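Long-range contacts in Cap5O (Staphylococcus aureus, PDB 3OJL), which binds NAD and probably works as an NAD-dependent UDP-sugar dehydrogenase of the UDP-glucose/GDP-mannose dehydrogenase family in capsular polysaccharide synthesis: residues 93-98 / 273-278; 117-122 / 153-158; 400-405 / 418-423. All blocks are in the same frame, centred on the assembly; numbering follows the deposited sequence.

Overall arrangement
From the N terminus the chain builds the strands of the NAD-binding, Rossmann-type domain. The loop 93-98, just after strand 86-89, opens contact 1, which closes only at 273-278, on the short helix 274-278 of the central domain. Contact 2 (117-122 / 153-158) is nested inside that long excursion and joins the approaches to the adjacent strands 124-127 and 156-159. After contact 1 has closed, the chain runs through helix 286-312 into the second sheet, where contact 3 (400-405 / 418-423) adds the last strand. Contacts 2 and 3 lie on opposite sides of the chain's centre, their centres about 60 Å apart; the centre of contact 1 is about 29 Å from that of contact 2.

Contact 1 (93-98 / 273-278); sequences TPNNDD and DPYFII. With NAD (nicotinamide-adenine-dinucleotide), chain C.
Thr93 and Asn95 meet Tyr275 and Phe276 in a buried interdomain contact beside the NAD site. The first pair lies in the loop that follows strand 86-89 of the Rossmann-type nucleotide-binding domain; the second lies on the short helix 274-278 of the central domain. Phe276 and Asn95 carry most of the contact. The CG of Phe276 is turned to the side of its own backbone N (chi1 -70°), and from there the ring reaches across to the loop with its far edge. At that edge the carbonyl O of Thr93 lies in the ring plane, 3.7 Å from Phe276 CZ, and Asn95 OD1 is near the same plane, beside Phe276 CE2, which is consistent with the oxygens favouring the C-H rim. The Asn95 amide is turned 34° from the Phe276 ring. Its nitrogen goes the other way, to the root of Tyr275, where Asn95 ND2 is 3.4 Å from both Tyr275 CB and ring atom CD2, and here the amide and ring planes are nearly perpendicular, at 78°. The far end of Tyr275 leaves the contact, its OH being hydrogen-bonded to Asn296. A disulfide seen in a structure of this protein, Cys103-Cys269, joins the same two regions, and Phe276 packs on Cys103 as well as lying near Thr130, another NAD-binding residue. What the loop does for the cofactor is plain from Thr93. Its backbone N gives a hydrogen bond to NAD O3D, and OG1, which also bonds to the carbonyl O of Thr130, holds the other hydroxyl of the nicotinamide ribose: Thr93 OG1 is 2.6 Å from NAD O2D, while that same OG1 comes 3.9 Å from Phe276 CE1.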
loop_
_atom_site.group_PDB
_atom_site.type_symbol
_atom_site.label_atom_id
_atom_site.label_comp_id
_atom_site.label_asym_id
_atom_site.label_seq_id
_atom_site.Cartn_x
_atom_site.Cartn_y
_atom_site.Cartn_z
ATOM N N THR A 93 13.250 -2.730 22.894
ATOM C CA THR A 93 14.034 -3.069 21.714
ATOM C C THR A 93 14.369 -1.786 20.970
ATOM O O THR A 93 13.611 -1.335 20.115
ATOM C CB THR A 93 13.395 -4.155 20.860
ATOM O OG1 THR A 93 12.097 -3.734 20.456
ATOM C CG2 THR A 93 13.332 -5.478 21.570
ATOM N N PRO A 94 15.485 -1.144 21.344
ATOM C CA PRO A 94 15.864 0.101 20.659
ATOM C C PRO A 94 16.378 -0.112 19.233
ATOM O O PRO A 94 16.645 -1.233 18.815
ATOM C CB PRO A 94 16.941 0.703 21.566
ATOM C CG PRO A 94 17.435 -0.410 22.405
ATOM C CD PRO A 94 16.472 -1.548 22.371
ATOM N N ASN A 95 16.493 0.978 18.485
ATOM C CA ASN A 95 17.024 0.980 17.136
ATOM C C ASN A 95 18.505 1.291 17.253
ATOM O O ASN A 95 18.877 2.413 17.650
ATOM C CB ASN A 95 16.316 2.032 16.265
ATOM C CG ASN A 95 15.138 1.491 15.500
ATOM O OD1 ASN A 95 14.192 0.941 16.068
ATOM N ND2 ASN A 95 15.163 1.650 14.192
ATOM N N ASN A 96 19.351 0.276 16.954
ATOM C CA ASN A 96 20.807 0.388 16.971
ATOM C C ASN A 96 21.238 1.641 16.201
ATOM O O ASN A 96 20.704 1.922 15.119
ATOM C CB ASN A 96 21.467 -0.879 16.402
ATOM C CG ASN A 96 21.687 -2.009 17.406
ATOM O OD1 ASN A 96 21.875 -1.793 18.607
ATOM N ND2 ASN A 96 21.733 -3.249 16.929
ATOM N N ASP A 97 22.148 2.434 16.815
ATOM C CA ASP A 97 22.673 3.718 16.314
ATOM C C ASP A 97 23.180 3.669 14.861
ATOM O O ASP A 97 23.257 4.708 14.197
ATOM C CB ASP A 97 23.772 4.273 17.268
ATOM C CG ASP A 97 23.303 4.982 18.548
ATOM O OD1 ASP A 97 24.163 5.270 19.424
ATOM O OD2 ASP A 97 22.083 5.283 18.661
ATOM N N ASP A 98 23.476 2.450 14.368
ATOM C CA ASP A 98 24.000 2.134 13.039
ATOM C C ASP A 98 23.262 2.688 11.802
ATOM O O ASP A 98 22.223 3.347 11.914
ATOM C CB ASP A 98 24.309 0.624 12.915
ATOM C CG ASP A 98 23.147 -0.314 13.173
ATOM O OD1 ASP A 98 21.985 0.139 13.088
ATOM O OD2 ASP A 98 23.399 -1.517 13.408
ATOM N N ASP A 273 9.903 -0.106 13.659
ATOM C CA ASP A 273 9.577 -1.345 12.957
ATOM C C ASP A 273 10.073 -1.541 11.512
ATOM O O ASP A 273 10.707 -2.569 11.271
ATOM C CB ASP A 273 8.089 -1.733 13.163
ATOM C CG ASP A 273 7.714 -2.207 14.573
ATOM O OD1 ASP A 273 8.432 -1.851 15.539
ATOM O OD2 ASP A 273 6.699 -2.924 14.709
ATOM N N PRO A 274 9.863 -0.613 10.540
ATOM C CA PRO A 274 10.393 -0.840 9.178
ATOM C C PRO A 274 11.915 -0.996 9.093
ATOM O O PRO A 274 12.417 -1.549 8.128
ATOM C CB PRO A 274 9.925 0.397 8.420
ATOM C CG PRO A 274 9.700 1.425 9.457
ATOM C CD PRO A 274 9.137 0.670 10.604
ATOM N N TYR A 275 12.645 -0.502 10.096
ATOM C CA TYR A 275 14.103 -0.616 10.161
ATOM C C TYR A 275 14.556 -2.008 10.647
ATOM O O TYR A 275 15.687 -2.409 10.361
ATOM C CB TYR A 275 14.708 0.483 11.045
ATOM C CG TYR A 275 14.689 1.881 10.458
ATOM C CD1 TYR A 275 15.328 2.164 9.250
ATOM C CD2 TYR A 275 14.155 2.948 11.171
ATOM C CE1 TYR A 275 15.358 3.458 8.733
ATOM C CE2 TYR A 275 14.141 4.238 10.645
ATOM C CZ TYR A 275 14.760 4.492 9.435
ATOM O OH TYR A 275 14.764 5.767 8.929
ATOM N N PHE A 276 13.682 -2.751 11.348
ATOM C CA PHE A 276 14.002 -4.100 11.815
ATOM C C PHE A 276 14.070 -5.058 10.629
ATOM O O PHE A 276 14.849 -6.018 10.674
ATOM C CB PHE A 276 12.999 -4.577 12.876
ATOM C CG PHE A 276 13.052 -3.895 14.234
ATOM C CD1 PHE A 276 12.361 -4.415 15.318
ATOM C CD2 PHE A 276 13.785 -2.723 14.423
ATOM C CE1 PHE A 276 12.410 -3.782 16.566
ATOM C CE2 PHE A 276 13.839 -2.104 15.670
ATOM C CZ PHE A 276 13.159 -2.640 16.731
ATOM N N ILE A 277 13.283 -4.756 9.542
ATOM C CA ILE A 277 13.232 -5.508 8.273
ATOM C C ILE A 277 14.428 -5.164 7.422
ATOM O O ILE A 277 15.091 -6.093 6.960
ATOM C CB ILE A 277 11.889 -5.356 7.475
ATOM C CG1 ILE A 277 10.699 -6.003 8.208
ATOM C CG2 ILE A 277 11.987 -5.909 6.053
ATOM C CD1 ILE A 277 9.820 -5.013 8.643
ATOM N N ILE A 278 14.707 -3.840 7.210
ATOM C CA ILE A 278 15.831 -3.346 6.395
ATOM C C ILE A 278 17.114 -4.018 6.830
ATOM O O ILE A 278 17.750 -4.653 6.004
ATOM C CB ILE A 278 16.004 -1.778 6.321
ATOM C CG1 ILE A 278 14.821 -1.056 5.632
ATOM C CG2 ILE A 278 17.353 -1.380 5.660
ATOM C CD1 ILE A 278 14.733 0.475 5.955
HETATM P PA NAD C . 9.629 0.530 29.003
HETATM O O1A NAD C . 10.829 1.402 28.932
HETATM O O2A NAD C . 8.439 1.290 29.467
HETATM O O5B NAD C . 9.947 -0.688 30.005
HETATM C C5B NAD C . 11.018 -1.586 29.849
HETATM C C4B NAD C . 11.342 -2.107 31.241
HETATM O O4B NAD C . 12.238 -3.186 31.148
HETATM C C3B NAD C . 12.026 -1.035 32.089
HETATM O O3B NAD C . 11.367 -0.952 33.340
HETATM C C2B NAD C . 13.451 -1.545 32.255
HETATM O O2B NAD C . 14.015 -1.127 33.479
HETATM C C1B NAD C . 13.241 -3.049 32.134
HETATM N N9A NAD C . 14.422 -3.783 31.660
HETATM C C8A NAD C . 15.210 -3.469 30.598
HETATM N N7A NAD C . 16.136 -4.442 30.459
HETATM C C5A NAD C . 15.935 -5.396 31.382
HETATM C C6A NAD C . 16.583 -6.607 31.653
HETATM N N6A NAD C . 17.560 -7.063 30.868
HETATM N N1A NAD C . 16.133 -7.384 32.710
HETATM C C2A NAD C . 15.031 -6.960 33.448
HETATM N N3A NAD C . 14.390 -5.765 33.162
HETATM C C4A NAD C . 14.839 -4.997 32.138
HETATM O O3 NAD C . 9.369 -0.203 27.600
HETATM P PN NAD C . 7.909 -0.717 27.139
HETATM O O1N NAD C . 7.079 0.478 26.821
HETATM O O2N NAD C . 7.418 -1.730 28.104
HETATM O O5D NAD C . 8.188 -1.447 25.726
HETATM C C5D NAD C . 9.005 -2.586 25.613
HETATM C C4D NAD C . 9.036 -3.081 24.174
HETATM O O4D NAD C . 7.793 -3.623 23.781
HETATM C C3D NAD C . 9.336 -2.022 23.118
HETATM O O3D NAD C . 10.702 -1.663 23.004
HETATM C C2D NAD C . 8.828 -2.716 21.872
HETATM O O2D NAD C . 9.703 -3.768 21.538
HETATM C C1D NAD C . 7.563 -3.363 22.399
HETATM N N1N NAD C . 6.420 -2.444 22.167
HETATM C C2N NAD C . 5.978 -1.607 23.163
HETATM C C3N NAD C . 4.903 -0.741 22.951
HETATM C C7N NAD C . 4.574 0.274 24.007
HETATM O O7N NAD C . 3.341 0.161 24.683
HETATM N N7N NAD C . 5.457 1.240 24.291
HETATM C C4N NAD C . 4.264 -0.721 21.709
HETATM C C5N NAD C . 4.717 -1.574 20.696
HETATM C C6N NAD C . 5.805 -2.421 20.934
#

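Contact 2 (117-122 / 153-158); sequences PFLKKG and EDIYLV
Lys121 lies alongside Asp154, both side chains pointing the same way, in a surface contact at the entry to a beta-alpha-beta crossover of the Rossmann-type sheet. From the backbone outward, Lys121 CB starts 4.0 Å from the carbonyl O of Asp154. Lys121 CG then runs past the Asp154 methylene, 3.8 Å from Asp154 CB, and CD reaches the carboxylate, 3.4 Å from Asp154 OD1. CE keeps level with the same oxygen. The chain is extended up to this point and bends only at its last torsion (chi4 -67°), leaving NZ beside the carboxylate with OD2 slightly the nearer oxygen. The result is a rather long salt bridge, Lys121 NZ to Asp154 OD2 at 3.5 Å, with the aliphatic part of the lysine flanking the acid. Beneath this pair the backbones are joined by one nearly straight hydrogen bond, from Gly122 N to Asp154 O at 2.7 Å. The same oxygen takes a CA-H...O contact from Lys121, so one carbonyl receives both hydrogens. Inward, the apolar layer begins where Leu119 and Ile155 cross at about a right angle, Leu119 CD2 lying 3.7 Å from Ile155 CD1. Both of these residues also rest on Ile144 of helix 135-145 and on Ile125 of strand 124-127. Tyr156, on the adjoining parallel strand 156-159, instead packs on helix 185-195 through Ala186, Cys187 and Ala190, so the two segments meet where strands 124-127 and 156-159 enter the sheet, with helix 135-145, which links them, over their apolar side.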
loop_
_atom_site.group_PDB
_atom_site.type_symbol
_atom_site.label_atom_id
_atom_site.label_comp_id
_atom_site.label_asym_id
_atom_site.label_seq_id
_atom_site.Cartn_x
_atom_site.Cartn_y
_atom_site.Cartn_z
ATOM N N PRO A 117 19.299 -19.842 34.073
ATOM C CA PRO A 117 19.591 -20.767 35.173
ATOM C C PRO A 117 18.397 -21.331 35.938
ATOM O O PRO A 117 18.571 -22.328 36.653
ATOM C CB PRO A 117 20.536 -19.965 36.059
ATOM C CG PRO A 117 20.165 -18.570 35.826
ATOM C CD PRO A 117 19.823 -18.492 34.375
ATOM N N PHE A 118 17.197 -20.720 35.786
ATOM C CA PHE A 118 15.960 -21.147 36.479
ATOM C C PHE A 118 15.020 -22.018 35.620
ATOM O O PHE A 118 13.924 -22.384 36.064
ATOM C CB PHE A 118 15.200 -19.936 37.035
ATOM C CG PHE A 118 16.043 -18.940 37.797
ATOM C CD1 PHE A 118 16.193 -19.040 39.168
ATOM C CD2 PHE A 118 16.653 -17.875 37.144
ATOM C CE1 PHE A 118 16.947 -18.100 39.872
ATOM C CE2 PHE A 118 17.408 -16.941 37.848
ATOM C CZ PHE A 118 17.552 -17.061 39.207
ATOM N N LEU A 119 15.455 -22.354 34.399
ATOM C CA LEU A 119 14.661 -23.156 33.472
ATOM C C LEU A 119 14.572 -24.600 33.910
ATOM O O LEU A 119 15.558 -25.180 34.358
ATOM C CB LEU A 119 15.186 -23.071 32.014
ATOM C CG LEU A 119 15.004 -21.750 31.249
ATOM C CD1 LEU A 119 15.707 -21.803 29.912
ATOM C CD2 LEU A 119 13.530 -21.388 31.067
ATOM N N LYS A 120 13.384 -25.167 33.793
ATOM C CA LYS A 120 13.099 -26.553 34.115
ATOM C C LYS A 120 12.242 -27.124 33.006
ATOM O O LYS A 120 11.464 -26.393 32.397
ATOM C CB LYS A 120 12.404 -26.680 35.484
ATOM C CG LYS A 120 12.345 -28.130 36.021
ATOM C CD LYS A 120 13.690 -28.703 36.560
ATOM C CE LYS A 120 13.862 -30.189 36.295
ATOM N NZ LYS A 120 14.235 -30.474 34.878
ATOM N N LYS A 121 12.403 -28.416 32.717
ATOM C CA LYS A 121 11.633 -29.088 31.668
ATOM C C LYS A 121 10.134 -28.912 31.917
ATOM O O LYS A 121 9.680 -29.065 33.049
ATOM C CB LYS A 121 12.042 -30.570 31.514
ATOM C CG LYS A 121 13.491 -30.724 31.038
ATOM C CD LYS A 121 13.930 -32.162 30.763
ATOM C CE LYS A 121 15.440 -32.283 30.603
ATOM N NZ LYS A 121 15.960 -31.605 29.384
ATOM N N GLY A 122 9.420 -28.479 30.883
ATOM C CA GLY A 122 7.983 -28.206 30.915
ATOM C C GLY A 122 7.652 -26.729 30.840
ATOM O O GLY A 122 6.490 -26.372 30.628
ATOM N N GLU A 153 9.287 -29.991 23.223
ATOM C CA GLU A 153 9.313 -31.125 24.134
ATOM C C GLU A 153 9.657 -30.687 25.554
ATOM O O GLU A 153 8.763 -30.657 26.392
ATOM C CB GLU A 153 10.261 -32.229 23.615
ATOM C CG GLU A 153 9.678 -33.040 22.461
ATOM C CD GLU A 153 10.624 -33.883 21.623
ATOM O OE1 GLU A 153 11.686 -34.300 22.143
ATOM O OE2 GLU A 153 10.280 -34.158 20.449
ATOM N N ASP A 154 10.926 -30.339 25.829
ATOM C CA ASP A 154 11.367 -29.913 27.158
ATOM C C ASP A 154 11.006 -28.463 27.427
ATOM O O ASP A 154 10.793 -28.097 28.581
ATOM C CB ASP A 154 12.892 -30.080 27.311
ATOM C CG ASP A 154 13.414 -31.471 27.014
ATOM O OD1 ASP A 154 12.844 -32.450 27.554
ATOM O OD2 ASP A 154 14.412 -31.584 26.265
ATOM N N ILE A 155 11.003 -27.619 26.377
ATOM C CA ILE A 155 10.749 -26.182 26.500
ATOM C C ILE A 155 9.990 -25.624 25.293
ATOM O O ILE A 155 10.223 -26.069 24.164
ATOM C CB ILE A 155 12.080 -25.434 26.776
ATOM C CG1 ILE A 155 11.869 -24.202 27.640
ATOM C CG2 ILE A 155 12.836 -25.110 25.502
ATOM C CD1 ILE A 155 12.504 -24.308 28.952
ATOM N N TYR A 156 9.092 -24.638 25.548
ATOM C CA TYR A 156 8.260 -23.994 24.529
ATOM C C TYR A 156 8.634 -22.526 24.281
ATOM O O TYR A 156 8.556 -21.718 25.199
ATOM C CB TYR A 156 6.774 -24.180 24.867
ATOM C CG TYR A 156 6.414 -25.629 25.137
ATOM C CD1 TYR A 156 6.278 -26.540 24.097
ATOM C CD2 TYR A 156 6.242 -26.097 26.435
ATOM C CE1 TYR A 156 6.001 -27.882 24.340
ATOM C CE2 TYR A 156 5.951 -27.437 26.691
ATOM C CZ TYR A 156 5.825 -28.327 25.638
ATOM O OH TYR A 156 5.539 -29.654 25.861
ATOM N N LEU A 157 9.072 -22.195 23.045
ATOM C CA LEU A 157 9.452 -20.827 22.647
ATOM C C LEU A 157 8.344 -20.178 21.832
ATOM O O LEU A 157 7.945 -20.707 20.783
ATOM C CB LEU A 157 10.761 -20.782 21.841
ATOM C CG LEU A 157 12.066 -21.123 22.532
ATOM C CD1 LEU A 157 13.184 -21.044 21.560
ATOM C CD2 LEU A 157 12.369 -20.177 23.681
ATOM N N VAL A 158 7.858 -19.026 22.311
ATOM C CA VAL A 158 6.769 -18.280 21.672
ATOM C C VAL A 158 7.105 -16.802 21.514
ATOM O O VAL A 158 7.600 -16.168 22.451
ATOM C CB VAL A 158 5.431 -18.491 22.437
ATOM C CG1 VAL A 158 4.399 -17.411 22.124
ATOM C CG2 VAL A 158 4.855 -19.871 22.168
#

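Contact 3 (400-405 / 418-423); sequences HKVIFD and LYYNYG
Strand 402-405 pairs in parallel with strand 418-420, the outermost strand of the five-stranded parallel sheet in the C-terminal domain, which in this family is the UDP-binding domain; Ile403 is gripped here from both its N and its O. The ladder starts with Leu418 N bonded to Lys401 O and Ile403 N to Leu418 O, then continues with Tyr420 N to Ile403 O and, at 2.8 Å, Asp405 N to Tyr420 O. On its other flank strand 402-405 bonds to Val378 of the next strand. Val402, Phe404, Leu418 and Tyr420 line one side of the sheet. There Val402 CG2 touches the edge of the Tyr420 ring, in its plane, 3.7 Å from Tyr420 CD1. Further along, Phe404 turns an edge toward the face of Tyr422 in an offset edge-to-face pair, centroids 5.8 Å apart and planes at 77°; helix 286-312 packs on both rings, and Tyr422 OH bonds to Gly262 O. On the opposite side, Tyr419 stretches away from its own backbone N (chi1 180°) and swings its ring over to the neighbouring strand. Ile403 CG2 meets it obliquely, 3.7 Å from Tyr419 CD2, and farther on the ring passes the Asp405 methylene. Its hydroxyl ends the path by donating to the carboxylate: Tyr419 OH is 2.7 Å from Asp405 OD2, approaching on the anti side and 25° out of the carboxylate plane. The buried acid is well supplied with donors, for OD2 is also bonded to the backbone N of Val409 and Val410, and OD1 to that of Lys407. Such a set would be expected to favour the ionised carboxylate, and it ties residues 407-410 and the ring of Tyr419 to a single side chain.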
loop_
_atom_site.group_PDB
_atom_site.type_symbol
_atom_site.label_atom_id
_atom_site.label_comp_id
_atom_site.label_asym_id
_atom_site.label_seq_id
_atom_site.Cartn_x
_atom_site.Cartn_y
_atom_site.Cartn_z
ATOM N N HIS A 400 -1.253 38.418 10.260
ATOM C CA HIS A 400 -1.866 37.969 9.003
ATOM C C HIS A 400 -2.653 36.702 9.333
ATOM O O HIS A 400 -2.053 35.717 9.765
ATOM C CB HIS A 400 -0.795 37.672 7.931
ATOM C CG HIS A 400 0.081 38.835 7.610
ATOM N ND1 HIS A 400 -0.231 39.708 6.588
ATOM C CD2 HIS A 400 1.241 39.225 8.188
ATOM C CE1 HIS A 400 0.744 40.599 6.575
ATOM N NE2 HIS A 400 1.652 40.351 7.522
ATOM N N LYS A 401 -3.988 36.740 9.197
ATOM C CA LYS A 401 -4.833 35.582 9.494
ATOM C C LYS A 401 -4.662 34.489 8.401
ATOM O O LYS A 401 -5.363 34.507 7.384
ATOM C CB LYS A 401 -6.318 35.991 9.648
ATOM C CG LYS A 401 -6.650 36.953 10.790
ATOM C CD LYS A 401 -8.172 37.004 11.044
ATOM C CE LYS A 401 -8.687 38.357 11.487
ATOM N NZ LYS A 401 -10.168 38.434 11.403
ATOM N N VAL A 402 -3.705 33.560 8.607
ATOM C CA VAL A 402 -3.416 32.466 7.667
ATOM C C VAL A 402 -2.971 31.187 8.373
ATOM O O VAL A 402 -2.025 31.208 9.156
ATOM C CB VAL A 402 -2.520 32.874 6.450
ATOM C CG1 VAL A 402 -1.354 33.757 6.864
ATOM C CG2 VAL A 402 -2.030 31.669 5.651
ATOM N N ILE A 403 -3.660 30.083 8.073
ATOM C CA ILE A 403 -3.399 28.749 8.610
ATOM C C ILE A 403 -2.825 27.811 7.541
ATOM O O ILE A 403 -3.372 27.732 6.433
ATOM C CB ILE A 403 -4.735 28.174 9.134
ATOM C CG1 ILE A 403 -5.277 28.992 10.308
ATOM C CG2 ILE A 403 -4.623 26.686 9.458
ATOM C CD1 ILE A 403 -6.748 28.749 10.623
ATOM N N PHE A 404 -1.757 27.063 7.888
ATOM C CA PHE A 404 -1.225 26.001 7.030
ATOM C C PHE A 404 -1.347 24.684 7.785
ATOM O O PHE A 404 -0.491 24.331 8.604
ATOM C CB PHE A 404 0.196 26.253 6.458
ATOM C CG PHE A 404 0.734 25.085 5.648
ATOM C CD1 PHE A 404 -0.040 24.488 4.649
ATOM C CD2 PHE A 404 2.005 24.568 5.895
ATOM C CE1 PHE A 404 0.435 23.386 3.937
ATOM C CE2 PHE A 404 2.487 23.473 5.164
ATOM C CZ PHE A 404 1.696 22.892 4.190
ATOM N N ASP A 405 -2.456 23.986 7.533
ATOM C CA ASP A 405 -2.774 22.717 8.165
ATOM C C ASP A 405 -2.121 21.565 7.396
ATOM O O ASP A 405 -2.349 21.419 6.189
ATOM C CB ASP A 405 -4.292 22.554 8.220
ATOM C CG ASP A 405 -4.829 21.435 9.075
ATOM O OD1 ASP A 405 -4.016 20.716 9.699
ATOM O OD2 ASP A 405 -6.063 21.282 9.137
ATOM N N LEU A 418 -7.261 32.922 5.834
ATOM C CA LEU A 418 -6.820 32.210 4.637
ATOM C C LEU A 418 -6.394 30.798 5.059
ATOM O O LEU A 418 -5.413 30.642 5.794
ATOM C CB LEU A 418 -5.649 32.947 3.960
ATOM C CG LEU A 418 -6.002 34.009 2.923
ATOM C CD1 LEU A 418 -4.836 34.940 2.699
ATOM C CD2 LEU A 418 -6.409 33.376 1.599
ATOM N N TYR A 419 -7.159 29.776 4.630
ATOM C CA TYR A 419 -6.889 28.382 4.989
ATOM C C TYR A 419 -6.174 27.578 3.895
ATOM O O TYR A 419 -6.678 27.473 2.774
ATOM C CB TYR A 419 -8.165 27.673 5.481
ATOM C CG TYR A 419 -7.928 26.226 5.855
ATOM C CD1 TYR A 419 -8.237 25.198 4.970
ATOM C CD2 TYR A 419 -7.345 25.887 7.073
ATOM C CE1 TYR A 419 -7.992 23.865 5.297
ATOM C CE2 TYR A 419 -7.097 24.558 7.410
ATOM C CZ TYR A 419 -7.420 23.550 6.516
ATOM O OH TYR A 419 -7.190 22.236 6.841
ATOM N N TYR A 420 -5.024 26.969 4.255
ATOM C CA TYR A 420 -4.229 26.137 3.359
ATOM C C TYR A 420 -4.010 24.725 3.883
ATOM O O TYR A 420 -3.668 24.523 5.051
ATOM C CB TYR A 420 -2.918 26.815 2.979
ATOM C CG TYR A 420 -3.132 28.125 2.257
ATOM C CD1 TYR A 420 -3.011 29.338 2.927
ATOM C CD2 TYR A 420 -3.487 28.157 0.912
ATOM C CE1 TYR A 420 -3.223 30.552 2.272
ATOM C CE2 TYR A 420 -3.701 29.364 0.248
ATOM C CZ TYR A 420 -3.561 30.560 0.931
ATOM O OH TYR A 420 -3.757 31.754 0.284
ATOM N N ASN A 421 -4.333 23.746 3.026
ATOM C CA ASN A 421 -4.195 22.306 3.241
ATOM C C ASN A 421 -2.910 21.892 2.529
ATOM O O ASN A 421 -2.172 22.748 2.013
ATOM C CB ASN A 421 -5.358 21.593 2.514
ATOM C CG ASN A 421 -6.615 21.357 3.299
ATOM O OD1 ASN A 421 -7.730 21.548 2.793
ATOM N ND2 ASN A 421 -6.472 20.845 4.512
ATOM N N TYR A 422 -2.692 20.573 2.409
ATOM C CA TYR A 422 -1.617 20.050 1.577
ATOM C C TYR A 422 -2.154 20.072 0.114
ATOM O O TYR A 422 -1.375 19.947 -0.836
ATOM C CB TYR A 422 -1.236 18.623 1.991
ATOM C CG TYR A 422 -0.030 18.491 2.899
ATOM C CD1 TYR A 422 1.093 19.296 2.723
ATOM C CD2 TYR A 422 0.042 17.475 3.846
ATOM C CE1 TYR A 422 2.229 19.133 3.512
ATOM C CE2 TYR A 422 1.178 17.291 4.627
ATOM C CZ TYR A 422 2.263 18.132 4.468
ATOM O OH TYR A 422 3.370 17.955 5.250
ATOM N N GLY A 423 -3.472 20.271 -0.030
ATOM C CA GLY A 423 -4.163 20.366 -1.309
ATOM C C GLY A 423 -4.472 21.768 -1.814
ATOM O O GLY A 423 -5.084 21.903 -2.877
#